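Local atomic coordinates of hydrolase, haloacid dehalogenase-like family (Streptococcus pneumoniae, PDB entry 2FI1), a protein that is probably a hydrolase of the haloacid dehalogenase-like family, its exact substrate unknown, and carries a calcium ion in a carboxylate-lined site. Residues A[10-15]-A[158-163]. Numbering follows the deposited sequence.
Sequences IWDLGG and IGDRPI. With CA (calcium ion), chain B.
Ile158 lies alongside Trp11 and sets its CD1 methyl over the middle of the indole six-membered ring, 4.0 Å from the centroid and 5° off the ring normal, a CH-pi contact. Its other branch, CG2, meets the rim of the ring at CZ3 of Trp11. Both side chains leave their parallel strands on the same side and have the same first torsion, CG of Trp11 (chi1 -62°) and CG1 of Ile158 each anti to the carbonyl carbon, which keeps them abreast. The indole NE1 is hydrogen-bonded to His101. Between the backbones, Ile158 N donates to Ile10 O at 2.9 Å, nearly straight at 170°, while the bond from Asp12 N to Ile158 O is weak.

Further along both segments, the carboxylates of Asp12 and Asp160 converge on the calcium ion. OD2 of Asp12 is 2.4 Å from the metal, its OD1 a longer 2.8 Å, so this group binds through both oxygens; Asp160 uses OD1 alone, at 2.4 Å. The calcium probably offsets the repulsion between Asp12 OD2 and Asp160 OD1, which are only 2.9 Å apart. Gly14 O and three waters complete the seven ligand atoms. One of these waters also donates to OD2 of Asp160, and Thr16 OG1 is hydrogen-bonded to OD2 of Asp12. Gly15 CA passes 3.6 Å from OD2 of Asp160, and Gly15 O lies close to CB of Asp160.

Asp12 and the Gly14 carbonyl, joined by Asp160 after the adjacent parallel strand 155-159, form the cation site expected of the Rossmann-like HAD core, where calcium probably takes the place of the usual magnesium.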
ATOM      1  N   ILE A  10       6.863  -1.271 -10.540  1.00  7.62           N
ATOM      2  CA  ILE A  10       7.360  -0.848  -9.246  1.00  7.90           C
ATOM      3  C   ILE A  10       6.156  -0.423  -8.416  1.00  7.55           C
ATOM      4  O   ILE A  10       5.528   0.604  -8.693  1.00  7.81           O
ATOM      5  CB  ILE A  10       8.376   0.298  -9.355  1.00  8.44           C
ATOM      6  CG1 ILE A  10       9.569  -0.112 -10.225  1.00  9.20           C
ATOM      7  CG2 ILE A  10       8.861   0.673  -7.952  1.00  9.13           C
ATOM      8  CD1 ILE A  10      10.584   1.000 -10.425  1.00  9.98           C
ATOM      9  N   TRP A  11       5.862  -1.213  -7.396  1.00  7.28           N
ATOM     10  CA  TRP A  11       4.648  -1.093  -6.616  1.00  7.24           C
ATOM     11  C   TRP A  11       4.848  -0.366  -5.301  1.00  7.94           C
ATOM     12  O   TRP A  11       5.944  -0.330  -4.738  1.00  8.17           O
ATOM     13  CB  TRP A  11       4.108  -2.482  -6.280  1.00  7.90           C
ATOM     14  CG  TRP A  11       3.711  -3.315  -7.465  1.00  7.51           C
ATOM     15  CD1 TRP A  11       4.470  -4.252  -8.099  1.00  8.58           C
ATOM     16  CD2 TRP A  11       2.439  -3.315  -8.115  1.00  8.35           C
ATOM     17  NE1 TRP A  11       3.756  -4.825  -9.112  1.00  7.93           N
ATOM     18  CE2 TRP A  11       2.511  -4.262  -9.154  1.00  7.81           C
ATOM     19  CE3 TRP A  11       1.252  -2.598  -7.930  1.00  9.10           C
ATOM     20  CZ2 TRP A  11       1.431  -4.533  -9.997  1.00  9.37           C
ATOM     21  CZ3 TRP A  11       0.181  -2.861  -8.783  1.00  9.66           C
ATOM     22  CH2 TRP A  11       0.286  -3.821  -9.802  1.00 10.04           C
ATOM     23  N   ASP A  12       3.735   0.176  -4.855  1.00  8.00           N
ATOM     24  CA  ASP A  12       3.505   0.737  -3.538  1.00  8.53           C
ATOM     25  C   ASP A  12       2.683  -0.303  -2.762  1.00  8.71           C
ATOM     26  O   ASP A  12       1.881  -1.017  -3.353  1.00  9.01           O
ATOM     27  CB  ASP A  12       2.757   2.059  -3.764  1.00  8.73           C
ATOM     28  CG  ASP A  12       2.130   2.651  -2.528  1.00 10.67           C
ATOM     29  OD1 ASP A  12       2.825   2.861  -1.524  1.00 11.37           O
ATOM     30  OD2 ASP A  12       0.935   3.021  -2.642  1.00 11.08           O
ATOM     31  N   LEU A  13       2.881  -0.401  -1.450  1.00  8.95           N
ATOM     32  CA  LEU A  13       2.180  -1.386  -0.641  1.00  9.77           C
ATOM     33  C   LEU A  13       0.852  -0.809  -0.140  1.00  9.57           C
ATOM     34  O   LEU A  13      -0.188  -1.077  -0.706  1.00  9.13           O
ATOM     35  CB  LEU A  13       3.070  -1.865   0.513  1.00 10.02           C
ATOM     36  CG  LEU A  13       2.490  -2.977   1.398  1.00 11.67           C
ATOM     37  CD1 LEU A  13       2.195  -4.243   0.589  1.00 12.73           C
ATOM     38  CD2 LEU A  13       3.448  -3.277   2.540  1.00 12.80           C
ATOM     39  N   GLY A  14       0.894   0.020   0.896  1.00  9.84           N
ATOM     40  CA  GLY A  14      -0.329   0.551   1.491  1.00 10.14           C
ATOM     41  C   GLY A  14      -1.118   1.378   0.501  1.00  9.62           C
ATOM     42  O   GLY A  14      -0.572   2.282  -0.130  1.00 10.15           O
ATOM     43  N   GLY A  15      -2.403   1.075   0.362  1.00  9.34           N
ATOM     44  CA  GLY A  15      -3.288   1.826  -0.522  1.00  9.20           C
ATOM     45  C   GLY A  15      -3.266   1.408  -1.987  1.00  9.25           C
ATOM     46  O   GLY A  15      -4.051   1.927  -2.788  1.00  9.99           O
ATOM     47  N   ILE A 158       3.426   2.296  -9.856  1.00  7.72           N
ATOM     48  CA  ILE A 158       2.030   2.284  -9.449  1.00  8.15           C
ATOM     49  C   ILE A 158       1.928   2.662  -7.974  1.00  8.05           C
ATOM     50  O   ILE A 158       2.529   2.012  -7.124  1.00  7.88           O
ATOM     51  CB  ILE A 158       1.388   0.894  -9.645  1.00  8.04           C
ATOM     52  CG1 ILE A 158       1.599   0.388 -11.080  1.00  9.51           C
ATOM     53  CG2 ILE A 158      -0.089   0.961  -9.313  1.00  8.22           C
ATOM     54  CD1 ILE A 158       2.759  -0.563 -11.217  1.00 12.81           C
ATOM     55  N   GLY A 159       1.179   3.712  -7.666  1.00  7.69           N
ATOM     56  CA  GLY A 159       0.968   4.097  -6.279  1.00  8.06           C
ATOM     57  C   GLY A 159      -0.276   4.936  -6.150  1.00  7.71           C
ATOM     58  O   GLY A 159      -0.798   5.449  -7.134  1.00  8.26           O
ATOM     59  N   ASP A 160      -0.752   5.090  -4.920  1.00  7.95           N
ATOM     60  CA  ASP A 160      -2.017   5.780  -4.698  1.00  8.51           C
ATOM     61  C   ASP A 160      -1.870   7.262  -4.376  1.00  9.12           C
ATOM     62  O   ASP A 160      -2.879   7.960  -4.310  1.00  9.90           O
ATOM     63  CB  ASP A 160      -2.846   5.086  -3.602  1.00  8.57           C
ATOM     64  CG  ASP A 160      -2.213   5.170  -2.224  1.00  9.86           C
ATOM     65  OD1 ASP A 160      -0.975   5.089  -2.116  1.00 10.87           O
ATOM     66  OD2 ASP A 160      -2.967   5.302  -1.229  1.00 13.37           O
ATOM     67  N   ARG A 161      -0.650   7.738  -4.181  1.00  9.22           N
ATOM     68  CA  ARG A 161      -0.435   9.117  -3.738  1.00 10.11           C
ATOM     69  C   ARG A 161       0.368   9.956  -4.720  1.00  9.49           C
ATOM     70  O   ARG A 161       1.189   9.442  -5.474  1.00  9.56           O
ATOM     71  CB  ARG A 161       0.287   9.124  -2.388  1.00 10.66           C
ATOM     72  CG  ARG A 161      -0.552   8.702  -1.222  1.00 12.80           C
ATOM     73  CD  ARG A 161       0.249   8.754   0.062  1.00 16.16           C
ATOM     74  NE  ARG A 161       0.795  10.085   0.316  1.00 18.29           N
ATOM     75  CZ  ARG A 161       1.712  10.357   1.238  1.00 19.37           C
ATOM     76  NH1 ARG A 161       2.191   9.397   2.015  1.00 20.54           N
ATOM     77  NH2 ARG A 161       2.151  11.596   1.391  1.00 19.98           N
ATOM     78  N   PRO A 162       0.147  11.284  -4.701  1.00  9.53           N
ATOM     79  CA  PRO A 162       0.985  12.165  -5.491  1.00  9.67           C
ATOM     80  C   PRO A 162       2.485  11.905  -5.393  1.00  9.56           C
ATOM     81  O   PRO A 162       3.170  11.959  -6.408  1.00  9.33           O
ATOM     82  CB  PRO A 162       0.627  13.549  -4.946  1.00  9.79           C
ATOM     83  CG  PRO A 162      -0.800  13.410  -4.599  1.00 10.32           C
ATOM     84  CD  PRO A 162      -0.935  12.022  -4.023  1.00 10.09           C
ATOM     85  N   ILE A 163       3.004  11.620  -4.202  1.00  9.45           N
ATOM     86  CA  ILE A 163       4.455  11.431  -4.075  1.00 10.02           C
ATOM     87  C   ILE A 163       4.966  10.217  -4.856  1.00  9.46           C
ATOM     88  O   ILE A 163       6.132  10.184  -5.268  1.00  9.39           O
ATOM     89  CB  ILE A 163       4.942  11.349  -2.605  1.00  9.93           C
ATOM     90  CG1 ILE A 163       4.303  10.172  -1.856  1.00 11.28           C
ATOM     91  CG2 ILE A 163       4.703  12.684  -1.905  1.00 10.54           C
ATOM     92  CD1 ILE A 163       4.925   9.917  -0.500  1.00 12.01           C
TER
HETATM   93 CA    CA B 191       0.601   4.193  -0.596  1.00 10.95          CA
HETATM   94  O   HOH W   1       5.183   2.688  -6.581  1.00 15.16           O
HETATM   95  O   HOH W   2      -1.059   5.202   0.809  1.00 15.04           O
HETATM   96  O   HOH W   3       1.934   6.067  -1.215  1.00 12.12           O
HETATM   97  O   HOH W   4       1.942   3.840   1.273  1.00 14.87           O